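Local coordinates for 2-c-methyl-d-erythritol 2,4-cyclodiphosphate synthase (Plasmodium falciparum, PDB 4C81), which probably converts a CDP-activated methylerythritol phosphate into 2-C-methyl-D-erythritol 2,4-cyclodiphosphate with release of CMP, a step of non-mevalonate isoprenoid synthesis, at residues 67-70 with 71-75. The protein carries 1 engineered substitution. Numbering follows the deposited sequence. Where two conformers were deposited one is given.
Sequences HSIV and DSILG. With ZN (zinc ion), chain B.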
ATOM      1  N   HIS A  67      -4.623  14.466   4.085  1.00 16.65           N
ATOM      2  CA  HIS A  67      -4.204  14.552   2.688  1.00 17.37           C
ATOM      3  C   HIS A  67      -4.260  13.181   2.009  1.00 17.78           C
ATOM      4  O   HIS A  67      -4.777  13.060   0.894  1.00 20.42           O
ATOM      5  CB  HIS A  67      -2.804  15.157   2.553  1.00 21.24           C
ATOM      6  CG  HIS A  67      -2.675  16.529   3.141  1.00 15.18           C
ATOM      7  ND1 HIS A  67      -1.461  17.165   3.287  1.00 21.87           N
ATOM      8  CD2 HIS A  67      -3.607  17.374   3.643  1.00 22.86           C
ATOM      9  CE1 HIS A  67      -1.651  18.347   3.847  1.00 22.77           C
ATOM     10  NE2 HIS A  67      -2.944  18.498   4.071  1.00 23.60           N
ATOM     11  N   SER A  68      -3.746  12.149   2.676  1.00 18.16           N
ATOM     12  CA  SER A  68      -3.767  10.803   2.096  1.00 16.20           C
ATOM     13  C   SER A  68      -5.196  10.266   1.961  1.00 15.11           C
ATOM     14  O   SER A  68      -5.507   9.585   0.989  1.00 17.08           O
ATOM     15  CB  SER A  68      -2.906   9.832   2.907  1.00 19.60           C
ATOM     16  OG  SER A  68      -3.471   9.569   4.170  1.00 20.37           O
ATOM     17  N   ILE A  69      -6.061  10.579   2.924  1.00 18.98           N
ATOM     18  CA  ILE A  69      -7.478  10.207   2.825  1.00 15.95           C
ATOM     19  C   ILE A  69      -8.124  10.845   1.588  1.00 19.52           C
ATOM     20  O   ILE A  69      -8.805  10.162   0.820  1.00 18.09           O
ATOM     21  CB  ILE A  69      -8.266  10.590   4.100  1.00 18.72           C
ATOM     22  CG1 ILE A  69      -7.894   9.661   5.257  1.00 18.95           C
ATOM     23  CG2 ILE A  69      -9.775  10.502   3.852  1.00 21.17           C
ATOM     24  CD1 ILE A  69      -8.337  10.165   6.614  1.00 22.30           C
ATOM     25  N   VAL A  70      -7.895  12.142   1.387  1.00 18.84           N
ATOM     26  CA  VAL A  70      -8.432  12.844   0.213  1.00 16.58           C
ATOM     27  C   VAL A  70      -7.962  12.181  -1.081  1.00 18.64           C
ATOM     28  O   VAL A  70      -8.779  11.854  -1.941  1.00 19.60           O
ATOM     29  CB  VAL A  70      -8.052  14.336   0.204  1.00 22.00           C
ATOM     30  CG1 VAL A  70      -8.421  14.981  -1.126  1.00 21.46           C
ATOM     31  CG2 VAL A  70      -8.750  15.049   1.338  1.00 26.61           C
ATOM     32  N   ASP A  71      -6.662  11.939  -1.205  1.00 20.36           N
ATOM     33  CA  ASP A  71      -6.137  11.334  -2.431  1.00 20.59           C
ATOM     34  C   ASP A  71      -6.566   9.877  -2.614  1.00 14.02           C
ATOM     35  O   ASP A  71      -6.620   9.391  -3.743  1.00 18.95           O
ATOM     36  CB  ASP A  71      -4.616  11.497  -2.521  1.00 25.90           C
ATOM     37  CG  ASP A  71      -4.208  12.895  -2.977  1.00 46.06           C
ATOM     38  OD1 ASP A  71      -5.040  13.615  -3.579  1.00 31.29           O
ATOM     39  OD2 ASP A  71      -3.045  13.271  -2.744  1.00 33.81           O
ATOM     40  N   SER A  72      -6.894   9.186  -1.521  1.00 18.64           N
ATOM     41  CA  SER A  72      -7.439   7.829  -1.628  1.00 13.21           C
ATOM     42  C   SER A  72      -8.832   7.870  -2.261  1.00 16.75           C
ATOM     43  O   SER A  72      -9.156   7.050  -3.118  1.00 17.74           O
ATOM     44  CB  SER A  72      -7.467   7.107  -0.271  1.00 17.54           C
ATOM     45  OG  SER A  72      -8.588   7.467   0.523  1.00 16.26           O
ATOM     46  N   ILE A  73      -9.639   8.836  -1.838  1.00 14.97           N
ATOM     47  CA  ILE A  73     -10.976   9.045  -2.401  1.00 16.16           C
ATOM     48  C   ILE A  73     -10.912   9.465  -3.875  1.00 20.42           C
ATOM     49  O   ILE A  73     -11.609   8.890  -4.716  1.00 19.44           O
ATOM     50  CB  ILE A  73     -11.760  10.101  -1.580  1.00 14.63           C
ATOM     51  CG1 ILE A  73     -12.080   9.552  -0.188  1.00 17.80           C
ATOM     52  CG2 ILE A  73     -13.053  10.504  -2.296  1.00 19.77           C
ATOM     53  CD1 ILE A  73     -12.563  10.595   0.786  1.00 23.26           C
ATOM     54  N   LEU A  74     -10.086  10.464  -4.186  1.00 17.45           N
ATOM     55  CA  LEU A  74      -9.902  10.913  -5.564  0.50 23.93           C
ATOM     56  C   LEU A  74      -9.382   9.765  -6.422  1.00 21.82           C
ATOM     57  O   LEU A  74      -9.870   9.530  -7.528  1.00 22.74           O
ATOM     58  CB  LEU A  74      -8.929  12.093  -5.627  0.50 26.32           C
ATOM     59  CG  LEU A  74      -9.444  13.393  -5.008  0.50 28.85           C
ATOM     60  CD1 LEU A  74      -8.381  14.478  -5.061  0.50 30.97           C
ATOM     61  CD2 LEU A  74     -10.708  13.837  -5.719  0.50 26.46           C
ATOM     62  N   GLY A  75      -8.397   9.044  -5.895  1.00 16.80           N
ATOM     63  CA  GLY A  75      -7.822   7.906  -6.599  1.00 21.44           C
ATOM     64  C   GLY A  75      -8.855   6.837  -6.912  1.00 16.71           C
ATOM     65  O   GLY A  75      -8.908   6.311  -8.027  1.00 18.60           O
TER
HETATM   66 ZN    ZN B1240       0.324  16.522   2.487  1.00 19.88          ZN
HETATM   67  O   HOH W   1       0.078  16.735   0.696  1.00 28.90           O
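Four successive i to i+4 bonds, from the amides of Asp71, Ser72, Ile73 and Leu74 back to the carbonyls of His67, Ser68, Ile69 and Val70, carry one continuous alpha helix through residues 67-75. This is part of helix 64-77 of an IspF (YgbB family) subunit, lodged between strand 170-181 and helix 97-111, and it illustrates how a single helix can serve a metal site and a hydrophobic core at once. The carbonyl of Ile69 does double duty. Besides Ile73 N at 3.1 Å, it accepts the hydroxyl of Ser72, whose OG lies 2.7 Å from Ile69 O. With chi1 at 81°, OG sits between its own backbone N and carbonyl carbon, folded back against the preceding turn, and it meets the oxygen at a C=O...O angle of 125°. The hydroxyl is thereby satisfied by the helix itself on a buried face, where Ser72 also packs on Ile177. Two apolar pairs follow the same spacing. Ile69 and Ile73 cross at a slant, touching through CG2 and CD1, whereas Val70 and Leu74 run side by side in the same direction and meet through CG1 and CD1 at 4.0 Å. CG1 of Val70 lies anti to the backbone N (chi1 171°), a torsion that places this branch beside Leu74; Leu102 and Tyr104 of helix 97-111 help to cover the pair. Asp71 keeps its CB near His67 O, while OD1 accepts the backbone amide of Ile82. At the start of 67-75, His67 turns its imidazole outward to the zinc ion, which Asp15 and His17 also bind. NE2 of His67 is hydrogen-bonded to Ser98 OG, a second-shell contact that helps fix the ring's rotation, and His67 ND1 lies 2.1 Å from the zinc ion.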